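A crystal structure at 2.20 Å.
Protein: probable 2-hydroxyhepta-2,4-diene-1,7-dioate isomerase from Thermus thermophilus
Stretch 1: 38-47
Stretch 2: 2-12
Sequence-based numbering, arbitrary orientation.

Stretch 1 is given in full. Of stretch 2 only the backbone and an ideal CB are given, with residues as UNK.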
# COMPACT_ATOMS: atom_id res chain seq x y z
N SER A 38 12.51 24.18 -15.85
CA SER A 38 11.67 25.02 -15.00
C SER A 38 10.61 24.29 -14.17
O SER A 38 9.96 24.91 -13.33
CB SER A 38 10.98 26.09 -15.85
OG SER A 38 11.92 26.85 -16.59
N VAL A 39 10.41 23.00 -14.41
CA VAL A 39 9.39 22.28 -13.64
C VAL A 39 9.98 21.41 -12.54
O VAL A 39 11.17 21.11 -12.54
CB VAL A 39 8.51 21.38 -14.55
CG1 VAL A 39 7.99 22.19 -15.72
CG2 VAL A 39 9.31 20.17 -15.04
N THR A 40 9.13 21.03 -11.59
CA THR A 40 9.56 20.15 -10.52
C THR A 40 9.08 18.74 -10.89
O THR A 40 7.89 18.45 -10.88
CB THR A 40 8.92 20.54 -9.17
OG1 THR A 40 9.38 21.85 -8.79
CG2 THR A 40 9.30 19.54 -8.09
N LEU A 41 10.03 17.88 -11.25
CA LEU A 41 9.72 16.51 -11.63
C LEU A 41 9.19 15.70 -10.46
O LEU A 41 9.75 15.75 -9.37
CB LEU A 41 10.96 15.81 -12.17
CG LEU A 41 11.06 15.53 -13.67
CD1 LEU A 41 12.11 14.46 -13.87
CD2 LEU A 41 9.72 15.06 -14.22
N LEU A 42 8.13 14.95 -10.70
CA LEU A 42 7.52 14.11 -9.68
C LEU A 42 7.58 12.65 -10.12
O LEU A 42 7.86 12.35 -11.28
CB LEU A 42 6.05 14.49 -9.48
CG LEU A 42 5.72 15.93 -9.05
CD1 LEU A 42 4.20 16.13 -9.07
CD2 LEU A 42 6.29 16.18 -7.65
N PRO A 43 7.33 11.71 -9.19
CA PRO A 43 7.35 10.31 -9.61
C PRO A 43 6.23 10.19 -10.66
O PRO A 43 5.14 10.74 -10.47
CB PRO A 43 7.02 9.57 -8.32
CG PRO A 43 7.64 10.45 -7.27
CD PRO A 43 7.23 11.83 -7.73
N PRO A 44 6.48 9.49 -11.77
CA PRO A 44 5.50 9.32 -12.86
C PRO A 44 4.32 8.39 -12.61
O PRO A 44 3.93 7.63 -13.51
CB PRO A 44 6.37 8.85 -14.01
CG PRO A 44 7.36 7.97 -13.31
CD PRO A 44 7.74 8.79 -12.08
N ALA A 45 3.76 8.44 -11.42
CA ALA A 45 2.61 7.61 -11.08
C ALA A 45 2.00 8.05 -9.75
O ALA A 45 2.65 8.74 -8.97
CB ALA A 45 3.03 6.14 -10.99
N THR A 46 0.76 7.64 -9.51
CA THR A 46 0.03 7.92 -8.27
C THR A 46 -0.58 6.57 -7.89
O THR A 46 -1.80 6.39 -7.97
CB THR A 46 -1.11 8.96 -8.49
OG1 THR A 46 -1.87 8.57 -9.64
CG2 THR A 46 -0.54 10.34 -8.72
N PRO A 47 0.26 5.61 -7.49
CA PRO A 47 -0.13 4.25 -7.11
C PRO A 47 -0.97 4.05 -5.86
O PRO A 47 -0.78 4.73 -4.86
CB PRO A 47 1.22 3.54 -6.98
CG PRO A 47 2.09 4.62 -6.42
CD PRO A 47 1.71 5.82 -7.27
N UNK A 2 7.74 9.66 -23.89
CA UNK A 2 8.03 9.88 -22.48
C UNK A 2 6.90 10.64 -21.81
O UNK A 2 6.54 11.74 -22.22
CB UNK A 2 9.35 10.64 -22.31
N UNK A 3 6.33 10.05 -20.77
CA UNK A 3 5.24 10.67 -20.03
C UNK A 3 5.75 11.02 -18.64
O UNK A 3 6.39 10.20 -17.98
CB UNK A 3 4.02 9.75 -19.96
N UNK A 4 5.47 12.24 -18.18
CA UNK A 4 5.92 12.64 -16.86
C UNK A 4 4.86 13.36 -16.04
O UNK A 4 3.83 13.78 -16.56
CB UNK A 4 7.15 13.54 -16.99
N UNK A 5 5.12 13.48 -14.74
CA UNK A 5 4.24 14.20 -13.82
C UNK A 5 5.11 15.31 -13.27
O UNK A 5 6.26 15.08 -12.94
CB UNK A 5 3.66 13.31 -12.72
N UNK A 6 4.56 16.51 -13.17
CA UNK A 6 5.34 17.63 -12.69
C UNK A 6 4.51 18.68 -11.96
O UNK A 6 3.28 18.69 -12.03
CB UNK A 6 6.07 18.28 -13.87
N UNK A 7 5.21 19.57 -11.25
CA UNK A 7 4.58 20.65 -10.50
C UNK A 7 3.42 20.17 -9.63
O UNK A 7 3.59 19.25 -8.85
CB UNK A 7 4.08 21.73 -11.47
N UNK A 8 2.25 20.78 -9.75
CA UNK A 8 1.13 20.34 -8.91
C UNK A 8 0.39 19.12 -9.45
O UNK A 8 -0.80 19.19 -9.75
CB UNK A 8 0.14 21.49 -8.74
N UNK A 9 1.10 18.00 -9.57
CA UNK A 9 0.50 16.78 -10.05
C UNK A 9 -0.00 16.84 -11.49
O UNK A 9 -0.94 16.12 -11.85
CB UNK A 9 -0.66 16.40 -9.13
N UNK A 10 0.61 17.68 -12.31
CA UNK A 10 0.20 17.80 -13.70
C UNK A 10 0.86 16.69 -14.51
O UNK A 10 1.89 16.15 -14.11
CB UNK A 10 0.56 19.18 -14.26
N UNK A 11 0.24 16.34 -15.64
CA UNK A 11 0.79 15.32 -16.52
C UNK A 11 1.25 15.99 -17.81
O UNK A 11 0.73 17.03 -18.20
CB UNK A 11 -0.24 14.22 -16.81
N UNK A 12 2.22 15.37 -18.47
CA UNK A 12 2.70 15.93 -19.72
C UNK A 12 3.55 14.95 -20.49
O UNK A 12 3.88 13.86 -20.00
CB UNK A 12 3.50 17.21 -19.46

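Positions 2 and 3 lie in an extended strand, and neither ideal CB has any atom of stretch 1 within 5.5 Å. Stretch 1 scarcely constrains them; Lys2 and Ile3 occupy them.

At position 4 the CA-to-CB bond points sideways, and the ideal CB lies 4.1 Å from Leu41 CD2. A methyl group offered at that range favours an aliphatic side chain, whether valine, isoleucine, leucine or methionine. The residue is Leu4, whose CD1 packs 3.5 Å from Leu41 CD2.

Position 5 turns its CB to the same face as Leu42, 3.7 Å from Pro43 O and 4.2 Å from Leu42 CB. Its backbone O accepts a hydrogen bond from Leu42 N (2.9 Å). Beyond the CB lie the carbonyls of Pro43 and Ala45, which invite a donor. A long donor suits, lysine or arginine; glutamine could also donate. The residue is Arg5: NH1 donates to Pro43 O at 2.9 Å, while Thr46 CG2 covers one face of the guanidinium and Leu42 CD1 the opposite face. This slot suits a planar group. Water 1 joins the backbones, donating to Leu42 O (2.7 Å) and accepting from Arg5 N (3.0 Å).

At position 6 the CB shares a face with Leu41 and sits 3.9 Å from Val39 CG2. Apolar surface nearby suits a branched aliphatic or aromatic residue. Phe6 packs its CD2 3.8 Å from Val39 CG1.

Position 7 has a positive phi (48°, with psi -127°), which glycine tolerates best and asparagine often adopts. Its backbone N donates to Thr40 O (2.9 Å), and Thr40 N calls for an acceptor. Although CB points away, a short side chain carrying a carbonyl or carboxylate could bend back to it. Asn7 does so: OD1 accepts from Thr40 N at 2.9 Å with an almost straight bond.

Position 8 points away and would accept many polar residues; it is Glu8. Position 9 has phi 64° and psi 28°, favouring glycine, and Gly9 is found, its N 3.7 Å from Leu42 CD1.

Position 10 points sideways with no stretch 1 atom near its CB, leaving the choice open. In Arg10, NE forms a salt bridge with Glu8 OE2 at 2.5 Å.

At position 11 the CB is also remote, so only a large side chain could reach stretch 1. Trp11 does, its CH2 3.7 Å from Pro44 O, which lies at the ring edge. Position 12, out of reach, is Gly12.

Stretch 2, residues 2-12: KILRFNEGRWG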
# COMPACT_ATOMS: atom_id res chain seq x y z
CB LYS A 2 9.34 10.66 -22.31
CG LYS A 2 10.62 9.81 -22.23
CD LYS A 2 11.00 9.21 -23.56
CE LYS A 2 12.44 8.68 -23.56
NZ LYS A 2 12.59 7.35 -22.92
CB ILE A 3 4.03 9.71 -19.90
CG1 ILE A 3 3.28 9.64 -21.24
CG2 ILE A 3 3.12 10.15 -18.76
CD1 ILE A 3 2.08 8.71 -21.23
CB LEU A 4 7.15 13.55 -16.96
CG LEU A 4 6.91 14.91 -17.62
CD1 LEU A 4 7.93 15.93 -17.13
CD2 LEU A 4 6.99 14.75 -19.13
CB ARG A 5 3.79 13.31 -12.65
CG ARG A 5 2.54 12.51 -12.91
CD ARG A 5 2.15 11.73 -11.66
NE ARG A 5 1.52 12.56 -10.64
CZ ARG A 5 2.00 12.77 -9.42
NH1 ARG A 5 3.14 12.21 -9.03
NH2 ARG A 5 1.31 13.51 -8.56
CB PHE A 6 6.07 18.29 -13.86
CG PHE A 6 5.15 18.85 -14.89
CD1 PHE A 6 4.51 18.02 -15.80
CD2 PHE A 6 4.87 20.22 -14.93
CE1 PHE A 6 3.61 18.53 -16.73
CE2 PHE A 6 3.97 20.74 -15.85
CZ PHE A 6 3.34 19.89 -16.76
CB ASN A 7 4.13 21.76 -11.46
CG ASN A 7 5.31 22.47 -12.11
OD1 ASN A 7 6.47 22.20 -11.78
ND2 ASN A 7 5.02 23.39 -13.02
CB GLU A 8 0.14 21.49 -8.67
CG GLU A 8 -0.31 22.23 -9.91
CD GLU A 8 0.70 23.27 -10.38
OE1 GLU A 8 1.03 24.19 -9.60
OE2 GLU A 8 1.17 23.16 -11.53
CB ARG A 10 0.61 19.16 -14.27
CG ARG A 10 -0.15 20.34 -13.68
CD ARG A 10 0.40 21.67 -14.21
NE ARG A 10 -0.26 22.83 -13.61
CZ ARG A 10 -1.30 23.48 -14.13
NH1 ARG A 10 -1.81 23.10 -15.30
NH2 ARG A 10 -1.83 24.51 -13.49
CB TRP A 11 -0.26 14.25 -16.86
CG TRP A 11 -0.57 13.29 -15.75
CD1 TRP A 11 -1.60 13.38 -14.85
CD2 TRP A 11 0.12 12.07 -15.44
NE1 TRP A 11 -1.59 12.29 -14.01
CE2 TRP A 11 -0.54 11.47 -14.35
CE3 TRP A 11 1.24 11.43 -15.99
CZ2 TRP A 11 -0.13 10.26 -13.80
CZ3 TRP A 11 1.66 10.22 -15.44
CH2 TRP A 11 0.97 9.65 -14.35
O HOH W 1 7.58 12.07 -13.92
O HOH W 2 7.28 25.60 -14.00
O HOH W 3 8.58 24.41 -10.22
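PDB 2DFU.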